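Local coordinates for protein chitosanase (Gynuella sunshinyii YC6258, PDB 6X2Q) that probably hydrolyses chitosan as a glycoside hydrolase family 46 chitosanase, and binds glucosamine units of a chitosan oligosaccharide, at residues L9-I14 with I239-R243; E55-R59 with D112-L117; L135-A139 with L214-L218; D142-H147 with W204-R210; T163-V167 with R179-F184. All coordinates share one frame. Residue numbers count along the deposited sequence, not the author numbering.

Near the N terminus lies helix 5-20, and the chain ends just after strand 238-240. Interaction 1 joins the two, so its loop encloses all the others. Interaction 2 comes next: it brings helix 52-63 against helix 104-129 and closes before interaction 3 opens. Interactions 3 and 4 both pair helix 134-147 with the region of helix 209-219. Interaction 3 is the outer pair and interaction 4 the inner one, at the sugar site. Interaction 5, between helices 156-167 and 177-193, lies within both. None of the loops cross. L138 packs on A11 and I14, L181 on L135 and A139, F184 on A143, and I144 on L117.

Interaction 1 of 5, residues L9-I14 with I239-R243; sequences LLADQI and ILPIR
Segment 9-14 is a turn and a half of helix, inside helix 5-20. Segment 239-243 ends strand 238-240 and runs on extended to the C terminus, with a cis peptide between L240 and P241. The closest CA pair is L10 with P241, 5.9 Å apart. Most of the contact is apolar. L10 CD1 lies 3.6 Å from L240 CB and 3.8 Å from P241 CD. I14 CG1 approaches L240 CD1 to 3.5 Å, and L9 CD2 reaches P241 CB at 3.7 Å. L240 (chi1 m, chi2 t) points toward the helix. The polar part is one weak hydrogen bond from I242 N to Q13 OE1, 3.3 Å long and nearly straight. Q13, chi1 m and chi2 t, points its CA-to-CB bond toward the tail. This is plain packing that fastens the C-terminal tail to the N-terminal helix. Strand 229-231 pairs with the strand through L240 and also touches L10 and I14, while helix 134-147 packs on A11 and I14.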
# COMPACT_ATOMS: atom_id res chain seq x y z
N LEU A 9 5.11 -2.64 13.35
CA LEU A 9 5.24 -1.18 13.51
C LEU A 9 6.31 -0.72 12.52
O LEU A 9 6.13 0.30 11.91
CB LEU A 9 5.63 -0.86 14.94
CG LEU A 9 6.67 0.25 15.07
CD1 LEU A 9 6.00 1.55 15.43
CD2 LEU A 9 7.73 -0.11 16.07
N LEU A 10 7.37 -1.50 12.42
CA LEU A 10 8.47 -1.27 11.50
C LEU A 10 7.97 -1.22 10.06
O LEU A 10 8.24 -0.26 9.33
CB LEU A 10 9.50 -2.37 11.68
CG LEU A 10 11.00 -2.12 11.73
CD1 LEU A 10 11.38 -0.89 12.51
CD2 LEU A 10 11.60 -3.32 12.39
N ALA A 11 7.22 -2.24 9.64
CA ALA A 11 6.63 -2.24 8.31
C ALA A 11 5.82 -0.97 8.06
O ALA A 11 5.98 -0.31 7.02
CB ALA A 11 5.75 -3.48 8.13
N ASP A 12 4.96 -0.59 9.01
CA ASP A 12 4.12 0.58 8.82
C ASP A 12 4.95 1.84 8.71
O ASP A 12 4.64 2.72 7.90
CB ASP A 12 3.11 0.71 9.97
CG ASP A 12 2.05 -0.37 9.95
OD1 ASP A 12 1.93 -1.06 8.91
OD2 ASP A 12 1.32 -0.52 10.96
N GLN A 13 6.01 1.96 9.51
CA GLN A 13 6.80 3.19 9.46
C GLN A 13 7.61 3.26 8.17
O GLN A 13 7.80 4.35 7.61
CB GLN A 13 7.70 3.27 10.68
CG GLN A 13 6.92 3.72 11.90
CD GLN A 13 7.71 3.73 13.19
OE1 GLN A 13 8.93 3.57 13.22
NE2 GLN A 13 7.00 3.92 14.29
N ILE A 14 8.05 2.11 7.66
CA ILE A 14 8.82 2.07 6.41
C ILE A 14 7.93 2.45 5.23
O ILE A 14 8.31 3.28 4.39
CB ILE A 14 9.44 0.67 6.20
CG1 ILE A 14 10.52 0.38 7.24
CG2 ILE A 14 9.98 0.53 4.79
CD1 ILE A 14 10.99 -1.07 7.25
N ILE A 239 16.16 6.32 11.00
CA ILE A 239 16.55 5.12 11.72
C ILE A 239 15.31 4.62 12.45
O ILE A 239 14.70 5.35 13.24
CB ILE A 239 17.71 5.38 12.69
CG1 ILE A 239 18.95 5.85 11.92
CG2 ILE A 239 18.07 4.10 13.42
CD1 ILE A 239 19.59 4.75 11.07
N LEU A 240 14.93 3.38 12.17
CA LEU A 240 13.72 2.77 12.68
C LEU A 240 14.05 1.59 13.58
O LEU A 240 15.07 0.92 13.37
CB LEU A 240 12.82 2.30 11.53
CG LEU A 240 12.61 3.37 10.47
CD1 LEU A 240 11.83 2.81 9.32
CD2 LEU A 240 11.90 4.58 11.07
N PRO A 241 13.23 1.30 14.59
CA PRO A 241 11.99 2.03 14.91
C PRO A 241 12.25 3.39 15.56
O PRO A 241 13.28 3.57 16.21
CB PRO A 241 11.27 1.09 15.88
CG PRO A 241 12.38 0.32 16.55
CD PRO A 241 13.48 0.19 15.53
N ILE A 242 11.34 4.34 15.35
CA ILE A 242 11.43 5.64 16.01
C ILE A 242 10.75 5.53 17.36
O ILE A 242 9.67 4.94 17.49
CB ILE A 242 10.80 6.75 15.14
CG1 ILE A 242 11.65 6.99 13.88
CG2 ILE A 242 10.66 8.05 15.93
CD1 ILE A 242 12.99 7.71 14.12
N ARG A 243 11.40 6.11 18.37
CA ARG A 243 11.06 5.92 19.78
C ARG A 243 10.82 7.25 20.49
O ARG A 243 11.41 8.27 20.13
CB ARG A 243 12.19 5.14 20.49
CG ARG A 243 13.53 5.90 20.68
CD ARG A 243 14.15 6.41 19.36
NE ARG A 243 15.61 6.47 19.38
CZ ARG A 243 16.31 7.43 19.96
NH1 ARG A 243 15.69 8.43 20.58
NH2 ARG A 243 17.64 7.40 19.93

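Interaction 2 of 5, residues E55-R59 with D112-L117; sequences EVIQR and DVVDEL
Two helical segments of the family 46 fold cross obliquely here, 55-59 from helix 52-63 and 112-117 from helix 104-129. Their short axes come within 10.9 Å at a signed angle of 127°. The closest CA pair is V56 with V113, at 6.7 Å. Residues 114-117 form a wider pi-type turn. The apolar base is V56 CG2 on V113 CG2, 3.8 Å apart, both valines with chi1 t. F46 of strand 46-47 packs on both, and the side chain of L117 lies about 4 Å from a bound glucosamine. Charged groups gather beside this base. E55 has chi1 and chi2 both t; R59 has chi1 m, chi2 t, chi3 p. E55 OE1 forms a salt bridge with R59 NH1 at 3.5 Å, one turn along the same helix. The same E55 OE1 lies 2.8 Å from E116 OE2. R59 NH1 is 4.2 Å from E116 OE2, too far for a salt bridge. R59 NH2 is 4.6 Å from D112 OD2, which lies well out of the guanidinium plane, so only the charges interact. D112 OD1 is instead hydrogen-bonded to Q108. The close acid pair probably shares a proton held by one group, and R59 adds positive charge beside it.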
# COMPACT_ATOMS: atom_id res chain seq x y z
N GLU A 55 -15.40 2.32 1.04
CA GLU A 55 -15.58 1.39 2.14
C GLU A 55 -15.29 2.04 3.48
O GLU A 55 -16.02 1.82 4.45
CB GLU A 55 -14.70 0.16 1.94
CG GLU A 55 -15.03 -0.89 2.94
CD GLU A 55 -14.04 -2.02 2.94
OE1 GLU A 55 -14.08 -2.83 3.88
OE2 GLU A 55 -13.22 -2.08 2.00
N VAL A 56 -14.24 2.87 3.56
CA VAL A 56 -13.91 3.54 4.81
C VAL A 56 -15.09 4.40 5.27
O VAL A 56 -15.55 4.31 6.42
CB VAL A 56 -12.62 4.37 4.65
CG1 VAL A 56 -12.41 5.28 5.85
CG2 VAL A 56 -11.40 3.46 4.44
N ILE A 57 -15.61 5.24 4.37
CA ILE A 57 -16.67 6.16 4.75
C ILE A 57 -17.94 5.40 5.05
O ILE A 57 -18.64 5.70 6.02
CB ILE A 57 -16.84 7.25 3.67
CG1 ILE A 57 -15.59 8.13 3.65
CG2 ILE A 57 -18.11 8.12 3.91
CD1 ILE A 57 -15.47 9.05 2.45
N GLN A 58 -18.24 4.35 4.27
CA GLN A 58 -19.43 3.54 4.57
C GLN A 58 -19.33 2.90 5.94
O GLN A 58 -20.27 2.97 6.74
CB GLN A 58 -19.65 2.48 3.49
CG GLN A 58 -20.39 3.03 2.29
CD GLN A 58 -20.62 2.01 1.19
OE1 GLN A 58 -19.90 1.01 1.07
NE2 GLN A 58 -21.63 2.26 0.35
N ARG A 59 -18.20 2.26 6.24
CA ARG A 59 -18.09 1.63 7.55
C ARG A 59 -18.17 2.68 8.65
O ARG A 59 -18.81 2.46 9.69
CB ARG A 59 -16.79 0.83 7.65
CG ARG A 59 -16.77 -0.26 6.62
CD ARG A 59 -15.55 -1.12 6.74
NE ARG A 59 -15.60 -1.91 7.96
CZ ARG A 59 -14.72 -2.87 8.24
NH1 ARG A 59 -13.76 -3.14 7.39
NH2 ARG A 59 -14.83 -3.55 9.38
N ASP A 112 -8.81 -0.90 10.25
CA ASP A 112 -9.54 -2.13 9.96
C ASP A 112 -9.55 -2.41 8.47
O ASP A 112 -9.33 -3.54 8.04
CB ASP A 112 -10.97 -2.05 10.51
CG ASP A 112 -11.04 -1.98 12.05
OD1 ASP A 112 -10.03 -2.28 12.73
OD2 ASP A 112 -12.14 -1.64 12.57
N VAL A 113 -9.82 -1.38 7.66
CA VAL A 113 -9.83 -1.58 6.22
C VAL A 113 -8.45 -1.99 5.72
O VAL A 113 -8.33 -2.93 4.92
CB VAL A 113 -10.34 -0.32 5.50
CG1 VAL A 113 -10.19 -0.48 4.02
CG2 VAL A 113 -11.79 -0.07 5.88
N VAL A 114 -7.40 -1.30 6.18
CA VAL A 114 -6.05 -1.71 5.82
C VAL A 114 -5.84 -3.18 6.14
O VAL A 114 -5.37 -3.96 5.30
CB VAL A 114 -5.00 -0.85 6.54
CG1 VAL A 114 -3.62 -1.44 6.34
CG2 VAL A 114 -5.03 0.57 6.00
N ASP A 115 -6.22 -3.59 7.36
CA ASP A 115 -6.06 -4.99 7.74
C ASP A 115 -6.87 -5.91 6.84
O ASP A 115 -6.36 -6.96 6.40
CB ASP A 115 -6.47 -5.19 9.21
CG ASP A 115 -5.94 -6.51 9.77
OD1 ASP A 115 -4.70 -6.62 9.95
OD2 ASP A 115 -6.76 -7.43 9.99
N GLU A 116 -8.12 -5.55 6.54
CA GLU A 116 -8.97 -6.41 5.72
C GLU A 116 -8.53 -6.43 4.26
O GLU A 116 -8.52 -7.50 3.63
CB GLU A 116 -10.44 -5.96 5.82
CG GLU A 116 -11.42 -6.92 5.14
CD GLU A 116 -12.60 -6.24 4.40
OE1 GLU A 116 -13.66 -6.90 4.25
OE2 GLU A 116 -12.47 -5.08 3.95
N LEU A 117 -8.20 -5.27 3.68
CA LEU A 117 -7.90 -5.29 2.25
C LEU A 117 -6.44 -5.63 1.95
O LEU A 117 -6.15 -6.27 0.93
CB LEU A 117 -8.25 -3.94 1.61
CG LEU A 117 -9.72 -3.51 1.51
CD1 LEU A 117 -9.81 -2.19 0.79
CD2 LEU A 117 -10.60 -4.56 0.81

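Interaction 3 of 5, residues L135-A139 with L214-L218; sequences LTLLA and LMKLL
Helix segments 135-139 and 214-218 lie side by side and nearly antiparallel. The angle between their directions is 173° and their short axes are 10.8 Å apart at closest. The register pairs A139 with L214 (CA atoms 6.9 Å apart) and L135 with L218 (7.4 Å). The contact is wholly apolar, with no hydrogen bond across it. L135 is the main bump from segment 135-139. With chi1 t and chi2 p, it pushes its two methyls between L214, L217 and L218. L135 CD1 lies 4.0 Å from L217 CB and 4.3 Å from L214 CD2. L135 CD2 lies 3.5 Å from L218 CA and 3.6 Å from L218 CB, so this branch rests close to the opposing backbone. L214 (chi1 m, chi2 t) is the return bump. It fits over the low surface at A139 and beside L138: L214 CD1 is 4.1 Å from A139 CB, and L214 CD2 is 3.8 Å from L138 CD2. The small alanine lets L214 come in close. Other helices surround the pair. L181 of helix 177-193 packs on L135 and A139, and helix 5-20 touches L138 through A11 and I14 and L214 through F18. This is antiparallel helix packing in the apolar core of the mainly helical family 46 glycoside hydrolase fold, of the lysozyme clan.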
# COMPACT_ATOMS: atom_id res chain seq x y z
N LEU A 135 11.30 -9.78 5.56
CA LEU A 135 11.50 -8.84 4.46
C LEU A 135 10.58 -9.16 3.29
O LEU A 135 10.00 -8.25 2.67
CB LEU A 135 12.96 -8.86 4.00
CG LEU A 135 13.29 -7.99 2.78
CD1 LEU A 135 13.09 -6.54 3.15
CD2 LEU A 135 14.72 -8.20 2.30
N THR A 136 10.43 -10.45 2.96
CA THR A 136 9.47 -10.85 1.92
C THR A 136 8.05 -10.43 2.27
O THR A 136 7.29 -9.98 1.40
CB THR A 136 9.56 -12.36 1.70
OG1 THR A 136 10.92 -12.71 1.53
CG2 THR A 136 8.81 -12.80 0.44
N LEU A 137 7.66 -10.55 3.55
CA LEU A 137 6.32 -10.13 3.96
C LEU A 137 6.15 -8.63 3.79
O LEU A 137 5.11 -8.16 3.33
CB LEU A 137 6.06 -10.53 5.42
CG LEU A 137 5.57 -11.96 5.72
CD1 LEU A 137 6.29 -13.01 4.89
CD2 LEU A 137 5.68 -12.30 7.21
N LEU A 138 7.18 -7.86 4.17
CA LEU A 138 7.12 -6.42 4.00
C LEU A 138 6.98 -6.07 2.52
O LEU A 138 6.13 -5.26 2.14
CB LEU A 138 8.38 -5.81 4.61
CG LEU A 138 8.59 -4.32 4.33
CD1 LEU A 138 7.47 -3.50 4.97
CD2 LEU A 138 9.94 -3.88 4.86
N ALA A 139 7.77 -6.73 1.66
CA ALA A 139 7.72 -6.45 0.23
C ALA A 139 6.35 -6.78 -0.34
O ALA A 139 5.84 -6.04 -1.19
CB ALA A 139 8.80 -7.24 -0.49
N LEU A 214 13.90 -1.75 -0.50
CA LEU A 214 13.73 -3.16 -0.18
C LEU A 214 14.87 -4.01 -0.74
O LEU A 214 15.31 -4.97 -0.10
CB LEU A 214 12.38 -3.65 -0.70
CG LEU A 214 11.12 -2.96 -0.17
CD1 LEU A 214 9.90 -3.30 -1.04
CD2 LEU A 214 10.88 -3.34 1.27
N MET A 215 15.34 -3.69 -1.95
CA MET A 215 16.48 -4.39 -2.51
C MET A 215 17.74 -4.17 -1.68
O MET A 215 18.55 -5.09 -1.50
CB MET A 215 16.71 -3.95 -3.96
CG MET A 215 17.84 -4.68 -4.66
SD MET A 215 17.42 -6.40 -5.00
CE MET A 215 16.30 -6.23 -6.40
N LYS A 216 17.93 -2.95 -1.18
CA LYS A 216 19.09 -2.65 -0.34
C LYS A 216 19.07 -3.52 0.93
O LYS A 216 20.08 -4.16 1.27
CB LYS A 216 19.11 -1.15 -0.02
CG LYS A 216 20.27 -0.67 0.85
CD LYS A 216 19.99 0.71 1.49
CE LYS A 216 19.16 0.60 2.80
NZ LYS A 216 19.12 1.89 3.59
N LEU A 217 17.92 -3.58 1.61
CA LEU A 217 17.79 -4.45 2.77
C LEU A 217 18.07 -5.90 2.41
O LEU A 217 18.72 -6.63 3.17
CB LEU A 217 16.39 -4.34 3.39
CG LEU A 217 15.97 -2.95 3.89
CD1 LEU A 217 14.59 -2.97 4.52
CD2 LEU A 217 17.00 -2.40 4.87
N LEU A 218 17.60 -6.34 1.24
CA LEU A 218 17.87 -7.72 0.83
C LEU A 218 19.36 -7.94 0.59
O LEU A 218 19.92 -8.94 1.05
CB LEU A 218 17.05 -8.08 -0.41
CG LEU A 218 17.34 -9.46 -1.01
CD1 LEU A 218 17.10 -10.57 0.03
CD2 LEU A 218 16.47 -9.69 -2.24

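Interaction 4 of 5, residues D142-H147 with W204-R210; sequences DAIIQH and WSESTGR. With GCS (2-amino-2-deoxy-beta-D-glucopyranose), chain C; GCS (2-amino-2-deoxy-beta-D-glucopyranose), chain B.
A very short hydrogen bond marks this contact: O3 of the chain C glucosamine donates to Q146 O at 2.4 Å. The site belongs to the sugar-binding cleft of a family 46 fold in the lysozyme clan. Segment 142-147 is the C-terminal end of helix 134-147. Segment 204-210 leaves helix 201-205, makes a type I turn from S205 to T208 and enters helix 209-219. CA distances are 8.7 Å for Q146 to W204 and 9.0 Å for D142 to R210, so side chains bridge the gap. W204 NE1 donates to the same sugar O3 at 2.8 Å. I145 O lies 3.6 Å from C1 of the chain B glucosamine. Q146 (chi1 and chi2 both t) lies between W204 and R210, with its CD over one face of the indole and of the guanidinium. Its NE2 donates to S207 OG at 2.8 Å, and S207 OG donates in turn to W204 O at 2.9 Å. R188 of helix 177-193 forms a salt bridge with D142 and hydrogen bonds with Q146 and H147. At the D142 end, R210 (chi1 p) forms a two-point salt bridge with D142: NH2 to OD1 at 2.6 Å and NE to OD2 at 3.0 Å.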
# COMPACT_ATOMS: atom_id res chain seq x y z
N ASP A 142 3.89 -3.92 1.10
CA ASP A 142 4.07 -2.66 0.40
C ASP A 142 3.54 -2.75 -1.02
O ASP A 142 2.88 -1.82 -1.49
CB ASP A 142 5.55 -2.28 0.39
CG ASP A 142 5.78 -0.91 -0.22
OD1 ASP A 142 5.27 0.07 0.37
OD2 ASP A 142 6.46 -0.81 -1.28
N ALA A 143 3.80 -3.87 -1.71
CA ALA A 143 3.30 -4.00 -3.08
C ALA A 143 1.77 -4.08 -3.11
O ALA A 143 1.14 -3.52 -4.02
CB ALA A 143 3.93 -5.23 -3.76
N ILE A 144 1.15 -4.78 -2.16
CA ILE A 144 -0.31 -4.85 -2.22
C ILE A 144 -0.91 -3.46 -2.02
O ILE A 144 -1.94 -3.14 -2.61
CB ILE A 144 -0.88 -5.88 -1.22
CG1 ILE A 144 -2.17 -6.49 -1.77
CG2 ILE A 144 -1.13 -5.27 0.14
CD1 ILE A 144 -2.73 -7.63 -0.95
N ILE A 145 -0.25 -2.60 -1.25
CA ILE A 145 -0.82 -1.28 -0.96
C ILE A 145 -0.79 -0.39 -2.20
O ILE A 145 -1.77 0.31 -2.50
CB ILE A 145 -0.09 -0.64 0.22
CG1 ILE A 145 -0.59 -1.25 1.54
CG2 ILE A 145 -0.27 0.89 0.21
CD1 ILE A 145 0.32 -0.99 2.69
N GLN A 146 0.33 -0.40 -2.93
CA GLN A 146 0.51 0.46 -4.09
C GLN A 146 -0.13 -0.15 -5.34
O GLN A 146 -0.72 0.58 -6.14
CB GLN A 146 2.01 0.71 -4.32
CG GLN A 146 2.32 1.56 -5.56
CD GLN A 146 3.79 1.97 -5.67
OE1 GLN A 146 4.70 1.20 -5.40
NE2 GLN A 146 4.01 3.21 -6.10
N HIS A 147 -0.03 -1.46 -5.53
CA HIS A 147 -0.51 -2.10 -6.76
C HIS A 147 -1.91 -2.67 -6.65
O HIS A 147 -2.52 -2.96 -7.69
CB HIS A 147 0.43 -3.25 -7.16
CG HIS A 147 1.85 -2.83 -7.38
ND1 HIS A 147 2.41 -2.75 -8.64
CD2 HIS A 147 2.82 -2.45 -6.51
CE1 HIS A 147 3.66 -2.35 -8.53
NE2 HIS A 147 3.94 -2.16 -7.26
N TRP A 204 3.87 6.33 -10.57
CA TRP A 204 4.56 5.11 -10.18
C TRP A 204 6.04 5.17 -10.53
O TRP A 204 6.90 4.74 -9.75
CB TRP A 204 3.90 3.91 -10.83
CG TRP A 204 2.70 3.42 -10.08
CD1 TRP A 204 2.07 4.04 -9.03
CD2 TRP A 204 1.99 2.21 -10.32
NE1 TRP A 204 1.01 3.28 -8.61
CE2 TRP A 204 0.94 2.15 -9.38
CE3 TRP A 204 2.14 1.16 -11.24
CZ2 TRP A 204 0.05 1.08 -9.33
CZ3 TRP A 204 1.25 0.09 -11.19
CH2 TRP A 204 0.22 0.06 -10.24
N SER A 205 6.37 5.71 -11.71
CA SER A 205 7.77 5.79 -12.13
C SER A 205 8.62 6.55 -11.10
O SER A 205 9.74 6.14 -10.80
CB SER A 205 7.87 6.46 -13.50
OG SER A 205 9.21 6.43 -13.94
N GLU A 206 8.10 7.64 -10.55
CA GLU A 206 8.83 8.39 -9.54
C GLU A 206 8.88 7.70 -8.18
O GLU A 206 9.48 8.25 -7.25
CB GLU A 206 8.21 9.78 -9.38
CG GLU A 206 8.25 10.62 -10.64
CD GLU A 206 8.08 12.11 -10.35
OE1 GLU A 206 9.11 12.77 -10.05
OE2 GLU A 206 6.94 12.61 -10.43
N SER A 207 8.26 6.53 -8.03
CA SER A 207 8.21 5.88 -6.73
C SER A 207 9.12 4.66 -6.63
O SER A 207 9.00 3.89 -5.67
CB SER A 207 6.77 5.47 -6.41
OG SER A 207 6.49 4.20 -6.97
N THR A 208 10.04 4.46 -7.58
CA THR A 208 10.82 3.23 -7.63
C THR A 208 11.91 3.16 -6.57
O THR A 208 12.43 2.07 -6.31
CB THR A 208 11.47 3.04 -9.01
OG1 THR A 208 12.27 4.19 -9.33
CG2 THR A 208 10.42 2.84 -10.08
N GLY A 209 12.28 4.29 -5.96
CA GLY A 209 13.24 4.25 -4.87
C GLY A 209 12.81 3.33 -3.74
O GLY A 209 13.66 2.76 -3.04
N ARG A 210 11.51 3.14 -3.56
CA ARG A 210 11.05 2.24 -2.50
C ARG A 210 11.43 0.79 -2.80
O ARG A 210 11.74 0.02 -1.89
CB ARG A 210 9.54 2.39 -2.30
CG ARG A 210 8.67 1.72 -3.34
CD ARG A 210 7.31 2.42 -3.42
NE ARG A 210 6.43 1.99 -2.34
CZ ARG A 210 5.28 2.58 -2.03
NH1 ARG A 210 4.84 3.64 -2.69
NH2 ARG A 210 4.55 2.08 -1.04
C1 GCS C . -1.38 6.22 -5.04
C2 GCS C . -0.81 5.28 -6.24
C3 GCS C . -1.69 3.96 -6.00
C4 GCS C . -1.94 3.48 -4.53
C5 GCS C . -2.03 4.39 -3.28
C6 GCS C . -1.48 3.75 -2.34
N2 GCS C . -0.92 5.80 -7.48
O1 GCS C . -0.52 7.29 -5.13
O3 GCS C . -0.79 2.95 -6.50
O5 GCS C . -1.41 5.64 -3.78
O6 GCS C . -1.02 4.64 -1.31
C1 GCS B . -4.11 1.87 -4.70
C2 GCS B . -5.55 1.65 -4.27
C3 GCS B . -5.92 0.22 -4.52
C4 GCS B . -5.78 -0.15 -5.99
C5 GCS B . -4.44 0.45 -6.43
C6 GCS B . -4.10 0.36 -7.89
N2 GCS B . -5.83 2.03 -2.94
O1 GCS B . -3.57 3.18 -4.55
O3 GCS B . -7.24 0.10 -4.15
O4 GCS B . -6.21 -1.22 -6.23
O5 GCS B . -4.28 1.80 -6.06
O6 GCS B . -5.19 0.57 -8.72

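Interaction 5 of 5, residues T163-V167 with R179-F184; sequences TTAKV and RWLKTF
T163 lays its CG2 methyl over the indole of W180. It sits 3.4 Å from the centroid of the five-membered ring and 14° off the normal, a CH-pi contact. W180 has chi1 t and chi2 near 102°, which brings the ring to the neighbouring helix. Its NE1 donates to T164 OG1 at 3.2 Å, almost straight, so this one tryptophan makes both a face contact and a polar contact at its edge. T164 OG1 also hydrogen-bonds to I160 O of its own helix, and T163 OG1 to M159 O. The two helical segments, 163-167 and 179-184, cross with a signed angle of 122° and a closest axis distance of 9.3 Å. CA atoms are closest at T163 with F184, 5.3 Å, and 6.5 Å apart at V167 and W180. V167 (chi1 m) fills the space between R179, W180 and T183. Its CG2 lies 3.7 Å from W180 CD1 and its CG1 3.2 Å from T183 OG1. T183 OG1 donates to R179 O at 2.9 Å within its helix. V167 CB lies over one face of the R179 guanidinium, 3.7 Å from NH2. T163 OG1 meets the edge of the F184 ring, 3.5 Å from CD1. P171, in the connection between the helices, touches W180. Two consecutive helices, joined by a short connection, cross obliquely at the periphery of the family 46 fold.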
# COMPACT_ATOMS: atom_id res chain seq x y z
N THR A 163 6.68 -13.68 -11.07
CA THR A 163 7.87 -14.07 -10.32
C THR A 163 8.01 -15.59 -10.29
O THR A 163 9.09 -16.12 -10.55
CB THR A 163 7.82 -13.49 -8.90
OG1 THR A 163 7.75 -12.06 -8.97
CG2 THR A 163 9.09 -13.87 -8.15
N THR A 164 6.92 -16.29 -10.04
CA THR A 164 6.99 -17.74 -9.90
C THR A 164 7.29 -18.41 -11.24
O THR A 164 8.04 -19.40 -11.28
CB THR A 164 5.68 -18.26 -9.31
OG1 THR A 164 5.50 -17.67 -8.02
CG2 THR A 164 5.72 -19.79 -9.17
N ALA A 165 6.73 -17.89 -12.33
CA ALA A 165 7.09 -18.38 -13.66
C ALA A 165 8.59 -18.24 -13.92
O ALA A 165 9.23 -19.17 -14.43
CB ALA A 165 6.29 -17.62 -14.72
N LYS A 166 9.17 -17.10 -13.54
CA LYS A 166 10.56 -16.80 -13.89
C LYS A 166 11.55 -17.70 -13.15
O LYS A 166 12.53 -18.15 -13.74
CB LYS A 166 10.85 -15.32 -13.58
CG LYS A 166 12.29 -14.88 -13.82
CD LYS A 166 12.56 -14.69 -15.31
CE LYS A 166 14.00 -15.04 -15.67
NZ LYS A 166 14.81 -13.83 -15.99
N VAL A 167 11.32 -17.96 -11.86
CA VAL A 167 12.26 -18.74 -11.06
C VAL A 167 11.87 -20.21 -10.98
O VAL A 167 12.52 -20.98 -10.27
CB VAL A 167 12.45 -18.17 -9.65
CG1 VAL A 167 13.06 -16.77 -9.69
CG2 VAL A 167 11.13 -18.18 -8.89
N ARG A 179 16.17 -15.69 -3.76
CA ARG A 179 16.11 -15.62 -5.22
C ARG A 179 14.71 -15.22 -5.69
O ARG A 179 14.56 -14.37 -6.58
CB ARG A 179 16.54 -16.96 -5.83
CG ARG A 179 16.88 -16.88 -7.32
CD ARG A 179 17.73 -18.06 -7.78
NE ARG A 179 16.89 -19.13 -8.30
CZ ARG A 179 16.38 -19.16 -9.53
NH1 ARG A 179 16.67 -18.19 -10.38
NH2 ARG A 179 15.60 -20.17 -9.91
N TRP A 180 13.68 -15.84 -5.10
CA TRP A 180 12.31 -15.48 -5.45
C TRP A 180 12.05 -14.01 -5.15
O TRP A 180 11.45 -13.30 -5.97
CB TRP A 180 11.32 -16.36 -4.70
CG TRP A 180 9.89 -16.20 -5.16
CD1 TRP A 180 9.19 -17.04 -5.98
CD2 TRP A 180 8.97 -15.14 -4.81
NE1 TRP A 180 7.92 -16.57 -6.18
CE2 TRP A 180 7.76 -15.40 -5.48
CE3 TRP A 180 9.07 -13.99 -4.02
CZ2 TRP A 180 6.65 -14.55 -5.37
CZ3 TRP A 180 7.97 -13.15 -3.91
CH2 TRP A 180 6.78 -13.43 -4.59
N LEU A 181 12.52 -13.54 -3.99
CA LEU A 181 12.29 -12.16 -3.58
C LEU A 181 13.03 -11.19 -4.49
O LEU A 181 12.49 -10.13 -4.83
CB LEU A 181 12.71 -11.97 -2.11
CG LEU A 181 12.52 -10.56 -1.51
CD1 LEU A 181 11.10 -10.05 -1.72
CD2 LEU A 181 12.91 -10.48 -0.03
N LYS A 182 14.26 -11.51 -4.88
CA LYS A 182 15.01 -10.59 -5.75
C LYS A 182 14.32 -10.45 -7.10
O LYS A 182 14.20 -9.34 -7.64
CB LYS A 182 16.44 -11.08 -5.91
CG LYS A 182 17.42 -10.00 -6.33
CD LYS A 182 18.51 -10.58 -7.20
CE LYS A 182 19.91 -10.26 -6.64
NZ LYS A 182 20.97 -10.51 -7.69
N THR A 183 13.85 -11.57 -7.65
CA THR A 183 13.09 -11.54 -8.89
C THR A 183 11.82 -10.70 -8.74
O THR A 183 11.48 -9.90 -9.62
CB THR A 183 12.76 -12.98 -9.29
OG1 THR A 183 13.98 -13.73 -9.38
CG2 THR A 183 12.06 -13.02 -10.62
N PHE A 184 11.11 -10.86 -7.61
CA PHE A 184 9.88 -10.09 -7.40
C PHE A 184 10.17 -8.60 -7.38
O PHE A 184 9.44 -7.80 -7.96
CB PHE A 184 9.20 -10.52 -6.09
CG PHE A 184 7.97 -9.69 -5.74
CD1 PHE A 184 6.73 -9.98 -6.30
CD2 PHE A 184 8.06 -8.60 -4.88
CE1 PHE A 184 5.61 -9.23 -5.99
CE2 PHE A 184 6.95 -7.85 -4.56
CZ PHE A 184 5.72 -8.16 -5.11